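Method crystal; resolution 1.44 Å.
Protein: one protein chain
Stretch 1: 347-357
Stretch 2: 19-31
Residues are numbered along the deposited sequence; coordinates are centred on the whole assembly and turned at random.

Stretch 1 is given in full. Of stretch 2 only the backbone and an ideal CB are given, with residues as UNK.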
# COMPACT_ATOMS: atom_id res chain seq x y z
N ALA A 347 -0.06 -3.56 -5.55
CA ALA A 347 0.01 -2.40 -6.44
C ALA A 347 -0.46 -2.95 -7.81
O ALA A 347 -0.59 -4.17 -8.00
CB ALA A 347 1.44 -1.88 -6.55
N LEU A 348 -0.72 -2.05 -8.76
CA LEU A 348 -1.29 -2.45 -10.05
C LEU A 348 -0.48 -3.56 -10.72
O LEU A 348 -1.06 -4.51 -11.28
CB LEU A 348 -1.32 -1.23 -10.97
CG LEU A 348 -2.46 -0.26 -10.69
CD1 LEU A 348 -2.18 1.13 -11.31
CD2 LEU A 348 -3.79 -0.82 -11.19
N ASP A 349 0.84 -3.46 -10.66
CA ASP A 349 1.73 -4.33 -11.43
C ASP A 349 1.95 -5.68 -10.78
O ASP A 349 2.71 -6.49 -11.32
CB ASP A 349 3.09 -3.64 -11.54
CG ASP A 349 3.60 -3.17 -10.19
OD1 ASP A 349 3.25 -2.03 -9.79
OD2 ASP A 349 4.30 -3.93 -9.50
N LEU A 350 1.28 -5.97 -9.66
CA LEU A 350 1.48 -7.23 -8.97
C LEU A 350 0.31 -8.19 -9.13
O LEU A 350 0.50 -9.40 -8.92
CB LEU A 350 1.78 -7.00 -7.48
CG LEU A 350 3.01 -6.09 -7.21
CD1 LEU A 350 3.07 -5.67 -5.73
CD2 LEU A 350 4.32 -6.78 -7.62
N ASP A 351 -0.88 -7.70 -9.45
CA ASP A 351 -2.02 -8.54 -9.81
C ASP A 351 -1.71 -9.22 -11.15
O ASP A 351 -0.74 -8.87 -11.83
CB ASP A 351 -3.26 -7.64 -9.91
CG ASP A 351 -4.60 -8.39 -9.96
OD1 ASP A 351 -4.68 -9.63 -9.78
OD2 ASP A 351 -5.59 -7.66 -10.20
N ASP A 352 -2.51 -10.22 -11.52
CA ASP A 352 -2.28 -10.95 -12.78
C ASP A 352 -2.90 -10.18 -13.96
O ASP A 352 -3.89 -10.59 -14.57
CB ASP A 352 -2.83 -12.36 -12.66
CG ASP A 352 -2.49 -13.23 -13.86
OD1 ASP A 352 -1.56 -12.87 -14.63
OD2 ASP A 352 -3.16 -14.27 -14.04
N TYR A 353 -2.27 -9.04 -14.28
CA TYR A 353 -2.81 -8.17 -15.34
C TYR A 353 -2.67 -8.78 -16.73
O TYR A 353 -3.38 -8.34 -17.65
CB TYR A 353 -2.16 -6.75 -15.30
CG TYR A 353 -0.65 -6.77 -15.41
CD1 TYR A 353 0.12 -7.00 -14.29
CD2 TYR A 353 -0.00 -6.55 -16.63
CE1 TYR A 353 1.49 -7.06 -14.36
CE2 TYR A 353 1.40 -6.60 -16.72
CZ TYR A 353 2.13 -6.87 -15.58
OH TYR A 353 3.52 -6.91 -15.55
N ARG A 354 -1.81 -9.79 -16.90
CA ARG A 354 -1.64 -10.45 -18.20
C ARG A 354 -2.45 -11.73 -18.34
O ARG A 354 -2.39 -12.36 -19.40
CB ARG A 354 -0.16 -10.74 -18.45
CG ARG A 354 0.65 -9.48 -18.53
CD ARG A 354 1.97 -9.77 -19.09
NE ARG A 354 2.85 -8.61 -19.11
CZ ARG A 354 2.88 -7.71 -20.08
NH1 ARG A 354 2.07 -7.83 -21.12
NH2 ARG A 354 3.73 -6.70 -19.99
N ASN A 355 -3.20 -12.13 -17.31
CA ASN A 355 -3.95 -13.39 -17.34
C ASN A 355 -3.02 -14.58 -17.56
O ASN A 355 -3.35 -15.52 -18.31
CB ASN A 355 -5.07 -13.34 -18.38
CG ASN A 355 -6.10 -14.43 -18.17
OD1 ASN A 355 -6.15 -15.08 -17.13
ND2 ASN A 355 -6.93 -14.64 -19.17
N ARG A 356 -1.85 -14.56 -16.91
CA ARG A 356 -0.94 -15.70 -16.92
C ARG A 356 -1.57 -16.92 -16.27
O ARG A 356 -1.16 -18.07 -16.55
CB ARG A 356 0.34 -15.32 -16.18
CG ARG A 356 1.48 -16.32 -16.28
CD ARG A 356 2.54 -15.96 -15.26
NE ARG A 356 3.72 -16.80 -15.37
CZ ARG A 356 4.60 -16.97 -14.39
NH1 ARG A 356 4.43 -16.35 -13.23
NH2 ARG A 356 5.66 -17.76 -14.58
N CYS A 357 -2.53 -16.72 -15.36
CA CYS A 357 -3.10 -17.81 -14.57
C CYS A 357 -4.47 -18.24 -15.05
O CYS A 357 -5.07 -19.14 -14.45
CB CYS A 357 -3.13 -17.44 -13.09
SG CYS A 357 -1.44 -17.42 -12.45
N UNK A 19 11.19 -2.26 -14.99
CA UNK A 19 12.46 -2.97 -15.07
C UNK A 19 12.28 -4.40 -14.59
O UNK A 19 12.85 -4.83 -13.59
CB UNK A 19 13.54 -2.26 -14.25
N UNK A 20 11.39 -5.09 -15.29
CA UNK A 20 11.15 -6.50 -15.05
C UNK A 20 11.15 -7.22 -16.39
O UNK A 20 10.76 -6.64 -17.42
CB UNK A 20 9.83 -6.72 -14.30
N UNK A 21 11.56 -8.49 -16.40
CA UNK A 21 11.68 -9.22 -17.66
C UNK A 21 10.34 -9.72 -18.17
O UNK A 21 9.39 -9.94 -17.41
CB UNK A 21 12.64 -10.40 -17.49
N UNK A 22 10.27 -9.91 -19.49
CA UNK A 22 9.15 -10.62 -20.09
C UNK A 22 7.81 -10.08 -19.67
O UNK A 22 7.56 -8.87 -19.67
CB UNK A 22 9.23 -12.11 -19.74
N UNK A 23 6.90 -10.98 -19.29
CA UNK A 23 5.56 -10.56 -18.93
C UNK A 23 5.51 -9.76 -17.64
O UNK A 23 4.47 -9.17 -17.34
CB UNK A 23 4.65 -11.79 -18.81
N UNK A 24 6.60 -9.71 -16.87
CA UNK A 24 6.57 -8.91 -15.66
C UNK A 24 6.70 -7.42 -15.91
O UNK A 24 6.44 -6.63 -14.99
CB UNK A 24 7.69 -9.36 -14.72
N UNK A 25 7.13 -7.03 -17.10
CA UNK A 25 7.22 -5.61 -17.41
C UNK A 25 5.84 -4.96 -17.29
O UNK A 25 4.83 -5.51 -17.76
CB UNK A 25 7.79 -5.40 -18.81
N UNK A 26 5.80 -3.80 -16.65
CA UNK A 26 4.57 -3.01 -16.56
C UNK A 26 4.92 -1.57 -16.93
O UNK A 26 5.93 -1.04 -16.46
CB UNK A 26 3.95 -3.09 -15.16
N UNK A 27 4.10 -0.96 -17.78
CA UNK A 27 4.29 0.41 -18.25
C UNK A 27 3.05 1.24 -17.94
O UNK A 27 1.98 0.66 -17.70
CB UNK A 27 4.59 0.43 -19.75
N UNK A 28 3.12 2.57 -18.03
CA UNK A 28 1.91 3.39 -17.79
C UNK A 28 0.69 2.99 -18.61
O UNK A 28 -0.44 3.03 -18.10
CB UNK A 28 2.23 4.86 -18.08
N UNK A 29 0.87 2.60 -19.87
CA UNK A 29 -0.28 2.27 -20.69
C UNK A 29 -0.90 0.93 -20.33
O UNK A 29 -1.97 0.61 -20.85
CB UNK A 29 0.12 2.27 -22.17
N UNK A 30 -0.28 0.15 -19.44
CA UNK A 30 -0.93 -1.07 -18.94
C UNK A 30 -1.99 -0.78 -17.89
O UNK A 30 -2.74 -1.71 -17.54
CB UNK A 30 0.12 -2.02 -18.35
N UNK A 31 -2.08 0.46 -17.40
CA UNK A 31 -3.11 0.79 -16.42
C UNK A 31 -4.47 0.63 -17.07
O UNK A 31 -4.72 1.14 -18.18
CB UNK A 31 -2.93 2.21 -15.88

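Position 19 has nothing of stretch 1 within 5.5 Å of its ideal CB, so almost any side chain could stand here; the deposited residue is Tyr19.

At position 20 the CA-to-CB bond points toward stretch 1, yet the ideal CB has no neighbour there within 5.5 Å. What lies ahead is the carboxylate of Asp349, so a long side chain with a donor at its tip, lysine or arginine, would suit. It is Arg20, nearly extended, whose NH1 forms a salt bridge and hydrogen bond to Asp349 OD2 at 2.8 Å. Two waters reinforce the join: one accepts from Arg20 NH1 and donates to Asp349 O, the other accepts from Arg20 NH2 and donates to Asp349 OD2.

Position 21 is out of reach of stretch 1, and its phi of -79° is compatible with many residues, proline included; it is Pro21. Position 22 has a phi of 51° and a psi of -133°, a combination that favours glycine, and Gly22 is found.

Position 23 begins a short 3-10 segment, with its CB sideways and only 3.4 Å from Arg354 CD. The aliphatic parts of Arg354 and Arg356 offer apolar surface, so valine, leucine, isoleucine or methionine could all be considered. Ile23 packs its CD1 3.4 Å from Arg356 CD. Its backbone matters as much, for Arg354 NE donates a very short hydrogen bond of 2.5 Å to Ile23 O.

At position 24 a CB would point away from stretch 1 and lie 3.2 Å from the carbonyl O of position 21. That crowding favours glycine, and Gly24 is present; Gly24 O receives a hydrogen bond of 2.7 Å from the water bound to Arg20 NH1.

Position 25 serves through its carbonyl, with a sideways CB 4.4 Å from Arg354 NH2. A polar or flexible chain that can turn aside would do. Lys25, fully extended, leads its end away from that like charge, while Lys25 O accepts from Tyr353 OH at 2.9 Å and Arg354 NH2 at 2.8 Å.

The ideal CB at position 26 lies 3.8 Å from Asp349 CB and 3.9 Å from Tyr353 OH, in the corner the two make. A flat side chain could lie along Asp349 CB with one face and meet the Tyr353 ring with its edge, so phenylalanine, tyrosine or perhaps tryptophan would suit. Tyr26 turns its edge to the face of Tyr353, the planes at 86°, and receives Asp349 CB over its own face, 4.0 Å from the ring centroid. Tyr26 OH reaches Leu348 CB at 3.4 Å.

Positions 27, 28 and 29 leave choice open as regards stretch 1; they are Ser27, Pro28 and Glu29.

Position 30 points toward stretch 1, near the basic Arg354, so an acidic or polar residue fits. Asp30 OD2 stays 4.5 Å from Arg354 NH2, a charge contact without a hydrogen bond, and instead accepts from Ser27 N at 2.8 Å.

The ideal CB of position 31 lies 4.8 Å from Leu348 CD1, which invites an aliphatic chain; Ile31 CG1 meets Leu348 CD1 at 4.1 Å.

Stretch 2 (19-31) YRPGIGKYSPEDI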
# COMPACT_ATOMS: atom_id res chain seq x y z
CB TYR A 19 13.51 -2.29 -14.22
CG TYR A 19 13.71 -0.82 -14.51
CD1 TYR A 19 14.50 -0.41 -15.57
CD2 TYR A 19 13.12 0.14 -13.71
CE1 TYR A 19 14.72 0.94 -15.82
CE2 TYR A 19 13.34 1.49 -13.94
CZ TYR A 19 14.14 1.88 -15.00
OH TYR A 19 14.34 3.23 -15.23
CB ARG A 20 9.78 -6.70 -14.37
CG ARG A 20 9.78 -6.22 -12.93
CD ARG A 20 8.48 -6.51 -12.16
NE ARG A 20 8.63 -5.95 -10.82
CZ ARG A 20 7.64 -5.43 -10.09
NH1 ARG A 20 6.41 -5.42 -10.54
NH2 ARG A 20 7.90 -4.90 -8.90
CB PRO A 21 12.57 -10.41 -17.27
CG PRO A 21 12.24 -10.65 -15.82
CD PRO A 21 12.02 -9.26 -15.24
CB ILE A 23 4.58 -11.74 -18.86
CG1 ILE A 23 5.00 -12.70 -17.76
CG2 ILE A 23 4.45 -12.40 -20.20
CD1 ILE A 23 3.87 -13.54 -17.28
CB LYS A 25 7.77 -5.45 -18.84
CG LYS A 25 7.99 -3.99 -19.24
CD LYS A 25 8.62 -3.92 -20.62
CE LYS A 25 8.63 -2.51 -21.15
NZ LYS A 25 9.07 -2.53 -22.57
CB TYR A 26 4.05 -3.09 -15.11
CG TYR A 26 2.65 -2.53 -14.92
CD1 TYR A 26 2.45 -1.16 -14.72
CD2 TYR A 26 1.52 -3.37 -14.93
CE1 TYR A 26 1.19 -0.65 -14.54
CE2 TYR A 26 0.23 -2.85 -14.72
CZ TYR A 26 0.09 -1.49 -14.54
OH TYR A 26 -1.15 -0.91 -14.34
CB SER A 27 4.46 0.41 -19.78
OG SER A 27 5.60 -0.35 -20.17
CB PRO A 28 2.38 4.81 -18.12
CG PRO A 28 3.86 4.80 -17.75
CD PRO A 28 4.34 3.39 -18.14
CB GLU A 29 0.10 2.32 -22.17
CG GLU A 29 0.42 3.75 -22.65
CD GLU A 29 1.79 4.26 -22.16
OE1 GLU A 29 2.69 3.42 -21.86
OE2 GLU A 29 1.94 5.50 -22.08
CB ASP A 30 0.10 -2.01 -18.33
CG ASP A 30 1.03 -2.60 -19.37
OD1 ASP A 30 0.52 -3.09 -20.41
OD2 ASP A 30 2.27 -2.57 -19.16
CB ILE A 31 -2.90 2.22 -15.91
CG1 ILE A 31 -1.58 2.36 -15.14
CG2 ILE A 31 -4.08 2.65 -15.01
CD1 ILE A 31 -1.25 3.82 -14.84
O HOH W 1 5.13 -6.83 -12.69
O HOH W 2 6.00 -3.07 -7.60
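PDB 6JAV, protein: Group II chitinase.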